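Local coordinates for erythrocyte binding antigen 140 (Plasmodium falciparum, PDB 4GF2), which probably binds a receptor on the host red cell surface during erythrocyte invasion, here in a fragment carrying its two Duffy-binding-like domains, at residues Pro342-Tyr354 with His367-Leu379. The protein carries 3 engineered substitutions. Residues are numbered along the deposited sequence; the frame is centred on the assembly and turned at random.
Sequences PPRRQTLCLGRTY and HLLGASIYEAQLL
E375 reaches from helix 361-382 to the extended chain of L348 and C349. Its CB leaves the helix toward the chain and CG stands anti to the backbone N (chi1 177°), 3.7 Å from L348 CD1. The side chain then bends at chi2, and CD comes up against that same methyl, the two side chains crossing at about a right angle. At the tip, OE1 takes a nearly straight hydrogen bond from C349 N (3.1 Å), the N-H arriving from above the carboxylate plane; K319 adds a salt bridge to OE1. OE2 accepts from S398 and, at 2.9 Å, from a water that also donates to R344 O and accepts from T347 OG1, tying the carboxylate to the end of the short helix 343-346. Both segments belong to the second Duffy-binding-like domain, a helical, disulfide-braced fold, and C349 carries one of the braces, to C316; its SG lies 4.0 Å from Y374 CB. Two turns from E375 toward the N-terminus of the helix, H367 NE2 donates to L350 O at 2.6 Å, coming in almost end-on to the carbonyl but with a bend at the hydrogen (147°), the oxygen 18° out of the ring plane. T353 CG2 sits obliquely to that ring, 3.5 Å from NE2. Midway, A371 CB packs against C349 O at 3.4 Å and faces L350 CA, where the two backbones come nearest each other.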
loop_
_atom_site.group_PDB
_atom_site.type_symbol
_atom_site.label_atom_id
_atom_site.label_comp_id
_atom_site.label_asym_id
_atom_site.label_seq_id
_atom_site.Cartn_x
_atom_site.Cartn_y
_atom_site.Cartn_z
ATOM N N PRO A 342 -11.622 -13.268 26.970
ATOM C CA PRO A 342 -13.017 -12.875 26.744
ATOM C C PRO A 342 -13.576 -13.527 25.487
ATOM O O PRO A 342 -12.840 -13.701 24.515
ATOM C CB PRO A 342 -12.932 -11.355 26.553
ATOM C CG PRO A 342 -11.592 -10.959 27.072
ATOM C CD PRO A 342 -10.702 -12.128 26.839
ATOM N N PRO A 343 -14.863 -13.900 25.507
ATOM C CA PRO A 343 -15.509 -14.436 24.303
ATOM C C PRO A 343 -15.297 -13.534 23.093
ATOM O O PRO A 343 -15.096 -14.015 21.979
ATOM C CB PRO A 343 -16.983 -14.472 24.696
ATOM C CG PRO A 343 -16.962 -14.686 26.177
ATOM C CD PRO A 343 -15.748 -13.957 26.684
ATOM N N ARG A 344 -15.347 -12.228 23.324
ATOM C CA ARG A 344 -15.123 -11.244 22.277
ATOM C C ARG A 344 -13.748 -11.433 21.635
ATOM O O ARG A 344 -13.600 -11.305 20.423
ATOM C CB ARG A 344 -15.253 -9.835 22.866
ATOM C CG ARG A 344 -15.021 -8.699 21.882
ATOM C CD ARG A 344 -14.780 -7.387 22.618
ATOM N NE ARG A 344 -13.778 -7.544 23.668
ATOM C CZ ARG A 344 -12.473 -7.684 23.449
ATOM N NH1 ARG A 344 -11.990 -7.682 22.210
ATOM N NH2 ARG A 344 -11.648 -7.832 24.475
ATOM N N ARG A 345 -12.743 -11.749 22.447
ATOM C CA ARG A 345 -11.387 -11.958 21.942
ATOM C C ARG A 345 -11.277 -13.279 21.187
ATOM O O ARG A 345 -10.531 -13.389 20.212
ATOM C CB ARG A 345 -10.382 -11.921 23.093
ATOM C CG ARG A 345 -8.965 -12.352 22.715
ATOM C CD ARG A 345 -8.339 -11.428 21.685
ATOM N NE ARG A 345 -7.005 -11.881 21.289
ATOM C CZ ARG A 345 -6.760 -12.758 20.321
ATOM N NH1 ARG A 345 -7.752 -13.298 19.627
ATOM N NH2 ARG A 345 -5.513 -13.101 20.042
ATOM N N GLN A 346 -12.023 -14.277 21.646
ATOM C CA GLN A 346 -12.026 -15.596 21.027
ATOM C C GLN A 346 -12.634 -15.557 19.631
ATOM O O GLN A 346 -12.349 -16.418 18.803
ATOM C CB GLN A 346 -12.825 -16.580 21.886
ATOM C CG GLN A 346 -12.271 -16.791 23.281
ATOM C CD GLN A 346 -13.169 -17.663 24.138
ATOM O OE1 GLN A 346 -13.758 -18.631 23.658
ATOM N NE2 GLN A 346 -13.280 -17.321 25.414
ATOM N N THR A 347 -13.482 -14.564 19.384
ATOM C CA THR A 347 -14.202 -14.470 18.118
ATOM C C THR A 347 -13.822 -13.214 17.329
ATOM O O THR A 347 -14.523 -12.825 16.400
ATOM C CB THR A 347 -15.721 -14.469 18.349
ATOM O OG1 THR A 347 -16.107 -13.266 19.025
ATOM C CG2 THR A 347 -16.135 -15.675 19.185
ATOM N N LEU A 348 -12.709 -12.593 17.705
ATOM C CA LEU A 348 -12.217 -11.391 17.032
ATOM C C LEU A 348 -11.922 -11.641 15.551
ATOM O O LEU A 348 -11.293 -12.634 15.191
ATOM C CB LEU A 348 -10.948 -10.902 17.733
ATOM C CG LEU A 348 -10.224 -9.690 17.149
ATOM C CD1 LEU A 348 -11.040 -8.429 17.330
ATOM C CD2 LEU A 348 -8.858 -9.542 17.792
ATOM N N CYS A 349 -12.378 -10.728 14.699
ATOM C CA CYS A 349 -12.160 -10.848 13.263
ATOM C C CYS A 349 -10.766 -10.384 12.858
ATOM O O CYS A 349 -10.419 -9.214 13.013
ATOM C CB CYS A 349 -13.210 -10.045 12.496
ATOM S SG CYS A 349 -12.864 -9.894 10.730
ATOM N N LEU A 350 -9.976 -11.317 12.337
ATOM C CA LEU A 350 -8.649 -11.013 11.822
ATOM C C LEU A 350 -8.511 -11.409 10.355
ATOM O O LEU A 350 -7.565 -11.012 9.682
ATOM C CB LEU A 350 -7.590 -11.736 12.654
ATOM C CG LEU A 350 -7.521 -11.323 14.126
ATOM C CD1 LEU A 350 -6.508 -12.183 14.859
ATOM C CD2 LEU A 350 -7.170 -9.848 14.261
ATOM N N GLY A 351 -9.456 -12.195 9.856
ATOM C CA GLY A 351 -9.424 -12.623 8.471
ATOM C C GLY A 351 -8.253 -13.537 8.170
ATOM O O GLY A 351 -7.600 -14.059 9.074
ATOM N N ARG A 352 -7.983 -13.708 6.882
ATOM C CA ARG A 352 -6.981 -14.651 6.413
ATOM C C ARG A 352 -5.590 -14.049 6.547
ATOM O O ARG A 352 -4.967 -13.660 5.557
ATOM C CB ARG A 352 -7.275 -15.016 4.960
ATOM C CG ARG A 352 -8.718 -15.438 4.742
ATOM C CD ARG A 352 -9.095 -15.468 3.277
ATOM N NE ARG A 352 -10.544 -15.429 3.098
ATOM C CZ ARG A 352 -11.352 -16.473 3.263
ATOM N NH1 ARG A 352 -10.864 -17.657 3.616
ATOM N NH2 ARG A 352 -12.657 -16.334 3.075
ATOM N N THR A 353 -5.110 -13.975 7.785
ATOM C CA THR A 353 -3.825 -13.349 8.080
ATOM C C THR A 353 -2.651 -14.168 7.547
ATOM O O THR A 353 -1.556 -13.641 7.356
ATOM C CB THR A 353 -3.643 -13.141 9.596
ATOM O OG1 THR A 353 -3.739 -14.401 10.270
ATOM C CG2 THR A 353 -4.707 -12.199 10.140
ATOM N N TYR A 354 -2.883 -15.455 7.301
ATOM C CA TYR A 354 -1.834 -16.341 6.802
ATOM C C TYR A 354 -1.451 -16.033 5.356
ATOM O O TYR A 354 -0.505 -16.618 4.826
ATOM C CB TYR A 354 -2.267 -17.807 6.923
ATOM C CG TYR A 354 -3.570 -18.130 6.218
ATOM C CD1 TYR A 354 -3.590 -18.506 4.878
ATOM C CD2 TYR A 354 -4.781 -18.060 6.896
ATOM C CE1 TYR A 354 -4.783 -18.799 4.236
ATOM C CE2 TYR A 354 -5.974 -18.346 6.263
ATOM C CZ TYR A 354 -5.972 -18.717 4.936
ATOM O OH TYR A 354 -7.165 -19.002 4.318
ATOM N N HIS A 367 -5.035 -4.903 4.969
ATOM C CA HIS A 367 -5.647 -6.032 5.660
ATOM C C HIS A 367 -6.061 -5.679 7.087
ATOM O O HIS A 367 -7.137 -6.067 7.544
ATOM C CB HIS A 367 -4.705 -7.231 5.704
ATOM C CG HIS A 367 -5.283 -8.414 6.413
ATOM N ND1 HIS A 367 -5.820 -9.493 5.744
ATOM C CD2 HIS A 367 -5.435 -8.676 7.734
ATOM C CE1 HIS A 367 -6.271 -10.373 6.622
ATOM N NE2 HIS A 367 -6.050 -9.901 7.836
ATOM N N LEU A 368 -5.201 -4.959 7.796
ATOM C CA LEU A 368 -5.479 -4.615 9.182
ATOM C C LEU A 368 -6.720 -3.741 9.280
ATOM O O LEU A 368 -7.586 -3.964 10.123
ATOM C CB LEU A 368 -4.286 -3.890 9.797
ATOM C CG LEU A 368 -4.519 -3.399 11.223
ATOM C CD1 LEU A 368 -4.905 -4.568 12.110
ATOM C CD2 LEU A 368 -3.282 -2.693 11.754
ATOM N N LEU A 369 -6.803 -2.744 8.411
ATOM C CA LEU A 369 -7.941 -1.843 8.408
ATOM C C LEU A 369 -9.216 -2.604 8.063
ATOM O O LEU A 369 -10.292 -2.293 8.574
ATOM C CB LEU A 369 -7.705 -0.705 7.417
ATOM C CG LEU A 369 -6.509 0.188 7.749
ATOM C CD1 LEU A 369 -6.209 1.136 6.600
ATOM C CD2 LEU A 369 -6.767 0.965 9.027
ATOM N N GLY A 370 -9.093 -3.602 7.195
ATOM C CA GLY A 370 -10.230 -4.425 6.826
ATOM C C GLY A 370 -10.775 -5.157 8.035
ATOM O O GLY A 370 -11.969 -5.099 8.338
ATOM N N ALA A 371 -9.888 -5.847 8.738
ATOM C CA ALA A 371 -10.273 -6.567 9.939
ATOM C C ALA A 371 -10.905 -5.616 10.953
ATOM O O ALA A 371 -11.915 -5.943 11.580
ATOM C CB ALA A 371 -9.066 -7.261 10.540
ATOM N N SER A 372 -10.310 -4.438 11.107
ATOM C CA SER A 372 -10.793 -3.451 12.068
ATOM C C SER A 372 -12.207 -2.998 11.728
ATOM O O SER A 372 -13.057 -2.841 12.613
ATOM C CB SER A 372 -9.863 -2.240 12.098
ATOM O OG SER A 372 -8.562 -2.601 12.529
ATOM N N ILE A 373 -12.458 -2.785 10.442
ATOM C CA ILE A 373 -13.771 -2.342 9.998
ATOM C C ILE A 373 -14.834 -3.406 10.274
ATOM O O ILE A 373 -15.864 -3.118 10.884
ATOM C CB ILE A 373 -13.752 -1.954 8.509
ATOM C CG1 ILE A 373 -13.034 -0.615 8.341
ATOM C CG2 ILE A 373 -15.166 -1.848 7.953
ATOM C CD1 ILE A 373 -12.744 -0.239 6.909
ATOM N N TYR A 374 -14.579 -4.638 9.848
ATOM C CA TYR A 374 -15.548 -5.711 10.039
ATOM C C TYR A 374 -15.775 -6.003 11.516
ATOM O O TYR A 374 -16.906 -6.225 11.939
ATOM C CB TYR A 374 -15.119 -6.974 9.290
ATOM C CG TYR A 374 -15.137 -6.786 7.793
ATOM C CD1 TYR A 374 -16.315 -6.465 7.134
ATOM C CD2 TYR A 374 -13.977 -6.912 7.039
ATOM C CE1 TYR A 374 -16.342 -6.281 5.765
ATOM C CE2 TYR A 374 -13.991 -6.724 5.670
ATOM C CZ TYR A 374 -15.178 -6.408 5.041
ATOM O OH TYR A 374 -15.196 -6.227 3.680
ATOM N N GLU A 375 -14.710 -5.990 12.308
ATOM C CA GLU A 375 -14.863 -6.182 13.742
ATOM C C GLU A 375 -15.834 -5.140 14.289
ATOM O O GLU A 375 -16.740 -5.465 15.053
ATOM C CB GLU A 375 -13.517 -6.077 14.456
ATOM C CG GLU A 375 -13.605 -6.187 15.974
ATOM C CD GLU A 375 -14.104 -7.540 16.444
ATOM O OE1 GLU A 375 -14.247 -8.454 15.603
ATOM O OE2 GLU A 375 -14.347 -7.697 17.660
ATOM N N ALA A 376 -15.655 -3.889 13.876
ATOM C CA ALA A 376 -16.511 -2.809 14.352
ATOM C C ALA A 376 -17.950 -3.036 13.916
ATOM O O ALA A 376 -18.873 -2.955 14.726
ATOM C CB ALA A 376 -16.011 -1.466 13.849
ATOM N N GLN A 377 -18.140 -3.324 12.634
ATOM C CA GLN A 377 -19.477 -3.547 12.104
ATOM C C GLN A 377 -20.148 -4.724 12.804
ATOM O O GLN A 377 -21.297 -4.627 13.227
ATOM C CB GLN A 377 -19.425 -3.810 10.600
ATOM C CG GLN A 377 -19.183 -2.581 9.748
ATOM C CD GLN A 377 -19.119 -2.923 8.272
ATOM O OE1 GLN A 377 -18.581 -3.963 7.893
ATOM N NE2 GLN A 377 -19.684 -2.059 7.433
ATOM N N LEU A 378 -19.426 -5.834 12.919
ATOM C CA LEU A 378 -19.963 -7.033 13.551
ATOM C C LEU A 378 -20.356 -6.774 14.995
ATOM O O LEU A 378 -21.406 -7.228 15.451
ATOM C CB LEU A 378 -18.947 -8.163 13.496
ATOM C CG LEU A 378 -18.668 -8.677 12.092
ATOM C CD1 LEU A 378 -17.532 -9.673 12.120
ATOM C CD2 LEU A 378 -19.917 -9.301 11.521
ATOM N N LEU A 379 -19.505 -6.048 15.712
ATOM C CA LEU A 379 -19.803 -5.662 17.083
ATOM C C LEU A 379 -21.034 -4.768 17.117
ATOM O O LEU A 379 -21.951 -4.990 17.906
ATOM C CB LEU A 379 -18.613 -4.938 17.711
ATOM C CG LEU A 379 -17.409 -5.814 18.066
ATOM C CD1 LEU A 379 -16.250 -4.948 18.519
ATOM C CD2 LEU A 379 -17.769 -6.829 19.141
HETATM O O HOH W 1 -15.371 -10.260 18.652
#